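PDB 6VJR: vinylacetyl-CoA Delta-isomerase from Nitrosopumilus maritimus SCM1, which dehydrates 4-hydroxybutyryl-CoA as an oxygen-tolerant archaeal enzyme that carries FAD and a [4Fe-4S] cluster. Local coordinates for the interface of chains A and B and the interface of chains A and C. Residues are numbered along the deposited sequence; one frame, centred on the assembly and turned at random. Chains: chain A/B/C, Vinylacetyl-CoA Delta-isomerase.

Contact 1: the interface of chains A and B. Residues chain A 304-305, 308-309, 326; chain B 462, 464, 467-468.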
loop_
_atom_site.group_PDB
_atom_site.type_symbol
_atom_site.label_atom_id
_atom_site.label_comp_id
_atom_site.label_asym_id
_atom_site.label_seq_id
_atom_site.Cartn_x
_atom_site.Cartn_y
_atom_site.Cartn_z
ATOM N N ILE A 304 -5.511 6.381 18.443
ATOM C CA ILE A 304 -5.760 7.624 17.730
ATOM C C ILE A 304 -5.811 8.779 18.737
ATOM O O ILE A 304 -5.196 9.833 18.585
ATOM C CB ILE A 304 -7.046 7.522 16.912
ATOM C CG1 ILE A 304 -6.898 6.558 15.756
ATOM C CG2 ILE A 304 -7.511 8.910 16.485
ATOM C CD1 ILE A 304 -8.215 6.150 15.134
ATOM N N GLY A 305 -6.542 8.560 19.829
ATOM C CA GLY A 305 -6.611 9.529 20.893
ATOM C C GLY A 305 -5.230 9.842 21.491
ATOM O O GLY A 305 -4.948 10.996 21.821
ATOM N N ALA A 308 -3.311 12.013 18.988
ATOM C CA ALA A 308 -3.840 13.378 18.981
ATOM C C ALA A 308 -3.386 14.124 20.230
ATOM O O ALA A 308 -3.106 15.328 20.180
ATOM C CB ALA A 308 -5.344 13.389 18.847
ATOM N N THR A 309 -3.342 13.394 21.358
ATOM C CA THR A 309 -2.890 14.007 22.601
ATOM C C THR A 309 -1.425 14.431 22.515
ATOM O O THR A 309 -1.106 15.544 22.928
ATOM C CB THR A 309 -3.164 13.105 23.785
ATOM O OG1 THR A 309 -4.562 12.843 23.909
ATOM C CG2 THR A 309 -2.614 13.682 25.068
ATOM N N ILE A 326 -4.063 11.447 11.242
ATOM C CA ILE A 326 -5.121 11.027 12.150
ATOM C C ILE A 326 -6.377 10.640 11.359
ATOM O O ILE A 326 -7.107 9.710 11.727
ATOM C CB ILE A 326 -5.352 12.118 13.205
ATOM C CG1 ILE A 326 -4.128 12.278 14.076
ATOM C CG2 ILE A 326 -6.592 11.846 14.047
ATOM C CD1 ILE A 326 -4.182 13.479 14.986
ATOM N N MET B 462 -14.994 12.445 13.454
ATOM C CA MET B 462 -14.143 11.400 13.994
ATOM C C MET B 462 -13.867 11.540 15.503
ATOM O O MET B 462 -13.088 10.755 16.074
ATOM C CB MET B 462 -12.819 11.392 13.227
ATOM C CG MET B 462 -11.938 12.588 13.439
ATOM S SD MET B 462 -10.415 12.491 12.457
ATOM C CE MET B 462 -9.558 14.020 12.821
ATOM N N VAL B 464 -12.259 13.351 17.861
ATOM C CA VAL B 464 -10.911 13.247 18.381
ATOM C C VAL B 464 -10.802 13.684 19.851
ATOM O O VAL B 464 -9.956 13.162 20.578
ATOM C CB VAL B 464 -9.922 13.977 17.455
ATOM C CG1 VAL B 464 -10.009 15.499 17.527
ATOM C CG2 VAL B 464 -8.525 13.499 17.727
ATOM N N LYS B 467 -11.772 10.618 21.832
ATOM C CA LYS B 467 -10.695 9.654 21.785
ATOM C C LYS B 467 -9.518 10.059 22.664
ATOM O O LYS B 467 -8.904 9.207 23.297
ATOM C CB LYS B 467 -10.290 9.381 20.340
ATOM C CG LYS B 467 -11.431 8.717 19.534
ATOM C CD LYS B 467 -11.093 8.468 18.069
ATOM C CE LYS B 467 -12.296 7.965 17.348
ATOM N NZ LYS B 467 -11.946 7.714 15.973
ATOM N N LYS B 468 -9.180 11.366 22.652
ATOM C CA LYS B 468 -8.142 11.863 23.556
ATOM C C LYS B 468 -8.471 11.475 25.000
ATOM O O LYS B 468 -7.610 11.047 25.760
ATOM C CB LYS B 468 -7.965 13.365 23.427
ATOM C CG LYS B 468 -7.310 13.765 22.089
ATOM C CD LYS B 468 -7.359 15.272 21.870
ATOM C CE LYS B 468 -6.356 15.971 22.672
ATOM N NZ LYS B 468 -6.438 17.430 22.419
#

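Contact 2: the interface of chains A and C. Residues chain A 314, 411, 421; chain C 152, 154.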
loop_
_atom_site.group_PDB
_atom_site.type_symbol
_atom_site.label_atom_id
_atom_site.label_comp_id
_atom_site.label_asym_id
_atom_site.label_seq_id
_atom_site.Cartn_x
_atom_site.Cartn_y
_atom_site.Cartn_z
ATOM N N ASN A 314 2.859 18.496 22.085
ATOM C CA ASN A 314 4.019 18.934 21.340
ATOM C C ASN A 314 3.849 20.311 20.739
ATOM O O ASN A 314 4.832 20.845 20.231
ATOM C CB ASN A 314 4.460 17.959 20.253
ATOM C CG ASN A 314 5.010 16.654 20.762
ATOM O OD1 ASN A 314 5.468 16.559 21.904
ATOM N ND2 ASN A 314 5.064 15.655 19.887
ATOM N N ALA A 411 9.790 19.377 28.532
ATOM C CA ALA A 411 8.665 20.257 28.268
ATOM C C ALA A 411 8.152 20.096 26.836
ATOM O O ALA A 411 8.892 19.948 25.882
ATOM C CB ALA A 411 9.069 21.678 28.517
ATOM N N ARG A 421 2.878 14.330 29.483
ATOM C CA ARG A 421 3.524 14.018 28.224
ATOM C C ARG A 421 4.234 12.668 28.288
ATOM O O ARG A 421 4.126 11.871 27.366
ATOM C CB ARG A 421 4.421 15.178 27.854
ATOM C CG ARG A 421 5.067 15.085 26.489
ATOM C CD ARG A 421 5.669 16.426 26.069
ATOM N NE ARG A 421 6.300 16.346 24.746
ATOM C CZ ARG A 421 7.604 16.249 24.465
ATOM N NH1 ARG A 421 8.498 16.302 25.439
ATOM N NH2 ARG A 421 7.974 16.008 23.212
ATOM N N GLY C 152 11.090 21.656 23.079
ATOM C CA GLY C 152 9.964 22.348 23.707
ATOM C C GLY C 152 8.716 22.358 22.824
ATOM O O GLY C 152 8.240 21.306 22.379
ATOM N N ARG C 154 7.073 22.616 19.568
ATOM C CA ARG C 154 7.526 22.370 18.201
ATOM C C ARG C 154 7.162 23.481 17.188
ATOM O O ARG C 154 7.735 23.557 16.103
ATOM C CB ARG C 154 6.989 21.038 17.679
ATOM C CG ARG C 154 7.816 19.824 18.044
ATOM C CD ARG C 154 7.995 19.560 19.496
ATOM N NE ARG C 154 8.742 18.327 19.740
ATOM C CZ ARG C 154 9.588 18.112 20.724
ATOM N NH1 ARG C 154 9.612 18.920 21.762
ATOM N NH2 ARG C 154 10.356 17.036 20.718
HETATM O O HOH W 1 11.408 19.492 25.110
#

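Contact 3: the interface of chains A and B. Residues chain A 324, 327-328; chain B 455, 459.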
loop_
_atom_site.group_PDB
_atom_site.type_symbol
_atom_site.label_atom_id
_atom_site.label_comp_id
_atom_site.label_asym_id
_atom_site.label_seq_id
_atom_site.Cartn_x
_atom_site.Cartn_y
_atom_site.Cartn_z
ATOM N N ASP A 324 -3.879 14.916 8.686
ATOM C CA ASP A 324 -4.114 13.955 7.635
ATOM C C ASP A 324 -3.806 12.530 8.090
ATOM O O ASP A 324 -4.528 11.615 7.701
ATOM C CB ASP A 324 -3.356 14.323 6.396
ATOM C CG ASP A 324 -3.994 13.686 5.171
ATOM O OD1 ASP A 324 -5.227 13.905 4.957
ATOM O OD2 ASP A 324 -3.256 12.995 4.452
ATOM N N ILE A 327 -6.669 11.373 10.294
ATOM C CA ILE A 327 -7.743 10.954 9.388
ATOM C C ILE A 327 -7.472 9.564 8.817
ATOM O O ILE A 327 -8.356 8.704 8.755
ATOM C CB ILE A 327 -8.018 12.002 8.310
ATOM C CG1 ILE A 327 -8.536 13.324 8.878
ATOM C CG2 ILE A 327 -8.930 11.437 7.240
ATOM C CD1 ILE A 327 -8.440 14.511 7.928
ATOM N N GLU A 328 -6.245 9.307 8.388
ATOM C CA GLU A 328 -5.945 7.999 7.828
ATOM C C GLU A 328 -6.186 6.892 8.857
ATOM O O GLU A 328 -6.693 5.823 8.550
ATOM C CB GLU A 328 -4.522 7.914 7.306
ATOM C CG GLU A 328 -4.257 6.677 6.443
ATOM C CD GLU A 328 -5.059 6.582 5.139
ATOM O OE1 GLU A 328 -5.491 7.648 4.615
ATOM O OE2 GLU A 328 -5.295 5.454 4.622
ATOM N N ARG B 455 -12.133 13.148 3.261
ATOM C CA ARG B 455 -11.247 13.311 4.397
ATOM C C ARG B 455 -11.755 14.419 5.317
ATOM O O ARG B 455 -11.718 14.277 6.528
ATOM C CB ARG B 455 -9.820 13.472 3.912
ATOM C CG ARG B 455 -9.320 12.251 3.137
ATOM C CD ARG B 455 -7.873 12.309 2.781
ATOM N NE ARG B 455 -6.947 11.984 3.870
ATOM C CZ ARG B 455 -6.643 10.757 4.250
ATOM N NH1 ARG B 455 -7.176 9.741 3.629
ATOM N NH2 ARG B 455 -5.759 10.547 5.187
ATOM N N GLN B 459 -12.967 14.003 9.171
ATOM C CA GLN B 459 -12.406 14.861 10.202
ATOM C C GLN B 459 -13.505 15.472 11.061
ATOM O O GLN B 459 -13.377 15.533 12.272
ATOM C CB GLN B 459 -11.583 15.942 9.529
ATOM C CG GLN B 459 -10.905 16.883 10.502
ATOM C CD GLN B 459 -9.885 17.744 9.814
ATOM O OE1 GLN B 459 -8.684 17.519 9.921
ATOM N NE2 GLN B 459 -10.349 18.676 9.027
#

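Contact 1: the interface of chains A and B
At A:Gly305 and B:Lys467, helix 295-314 of chain A crosses the start of helix 464-475 of chain B at a steep angle, with the CA of A:Gly305 3.3 Å from the carbonyl O of B:Lys467. Glycine suits this crossing point, because its CA can lie directly against the partner backbone. One turn on, the methyl CB of A:Ala308 meets CG2 of B:Val464 at 3.4 Å, tighter than ordinary van der Waals contact. That methyl of B:Val464 points anti to its own backbone N, while CG1 takes the position between N and the carbonyl carbon (chi1 73°). B:Lys467 runs out fully extended beside A:Ile304, both side chains pointing the same way, and its CD meets the branch methyl CG2 of A:Ile304 at 3.9 Å. On the other flank, B:Lys468 crosses obliquely over A:Thr309, and its CG approaches the hydroxyl OG1 at 3.4 Å. The hydroxyl OG1 of A:Thr309 is turned back on its own helix and donates to the carbonyl O of A:Gly305 at 2.8 Å. A bend at chi3 (77°) turns the end of the B:Lys468 stem so that CE lies 4.0 Å from the CA of A:Thr309. At the far end, A:Ile326 from helix 320-345 lays CG2 against the methyl CE of B:Met462 at 3.9 Å, the side chains nearly perpendicular. This mostly apolar patch, repeated by the two-fold, probably helps join two subunits within the tetramer.

Contact 2: the interface of chains A and C
The C-terminal end of helix 295-314, at A:Asn314, meets a flavin-binding loop of chain C at C:Arg154, a residue that binds FAD. The main-chain O of A:Asn314, the last residue of the helix, accepts the backbone N-H of C:Arg154 at 2.9 Å and 161° at the hydrogen. This bond ties the loop to the end of the helix, where carbonyls are left without the next turn to receive them. The side chain of C:Arg154 then bends at chi2 (60°), bringing CD to 4.0 Å from CB of A:Asn314 and folding the guanidinium back toward its own loop. There NH1 of C:Arg154 donates in the guanidinium plane to the carbonyl O of C:Gly152 at 2.8 Å, which limits its rotation. A:Arg421, extended from helix 418-432, places its NH2 over one face of the C:Arg154 guanidinium, toward the rim, the two planes turned 50° apart. A:Asn314 helps hold A:Arg421 side-on: NE and NH2 of A:Arg421 both donate to the amide OD1, NE nearly in line with the carbonyl at 3.0 Å and NH2 from above the amide plane. Water also bridges the chains: the O of water 1 lies 2.7 Å from A:Ala411 O and 3.0 Å from C:Gly152 N. As A:Asn314 and C:Arg154 are both FAD-contacting positions of this protein, the contact probably helps shape a flavin site where two subunits meet.

Contact 3: the interface of chains A and B
B:Arg455, from helix 451-461, turns its guanidinium against the carboxylates of A:Asp324 and A:Glu328 on helix 320-345, in two different ways. Toward A:Glu328 the flat groups are nearly coplanar, 11° apart, and the approach is end-on: NH1 and NH2 of B:Arg455 both donate to OE1 of A:Glu328, at 2.9 and 3.0 Å. NH1 comes nearly in line with the C-O bond, whereas NH2 uses the anti lone pair. Toward A:Asp324 the planes are 58° apart and the grip is side-on. Here NE of B:Arg455 donates at 2.8 Å to OD1 of A:Asp324, on the syn side but out of the carboxylate plane, while NH2 donates to the main-chain O of A:Asp324 at 3.0 Å. A bend at chi3 (78°) in the arginine swings the guanidinium between the two acids, and salt bridges to both fix its rotation. A leucine in place of B:Arg455 would probably leave both carboxylates without their positive mate and the carbonyl of A:Asp324 without this donor. Beneath the charged network, A:Ile327 packs against both B:Arg455 and B:Gln459, its CD1 3.8 Å from CB of B:Gln459. The other methyl of A:Ile327, CG2, sits against one face of the guanidinium, toward the rim, 3.8 Å from CZ of B:Arg455.

The three patches show how one subunit can use the same helix to meet two neighbours. Contact 1 and contact 3 belong to the same A-B interface, their C-alpha centres about 11 Å apart, and share helix 320-345 of chain A; on chain B they draw on successive helices, 451-461 and 464-475. Contact 2 faces chain C, its C-alpha centre about 17 Å from that of contact 1 and about 23 Å from that of contact 3. Helix 295-314 links contact 1 with contact 2, packing on chain B near its middle and on chain C at its C-terminal end. Such shared elements could couple the flavin sites to assembly of the four-chain particle.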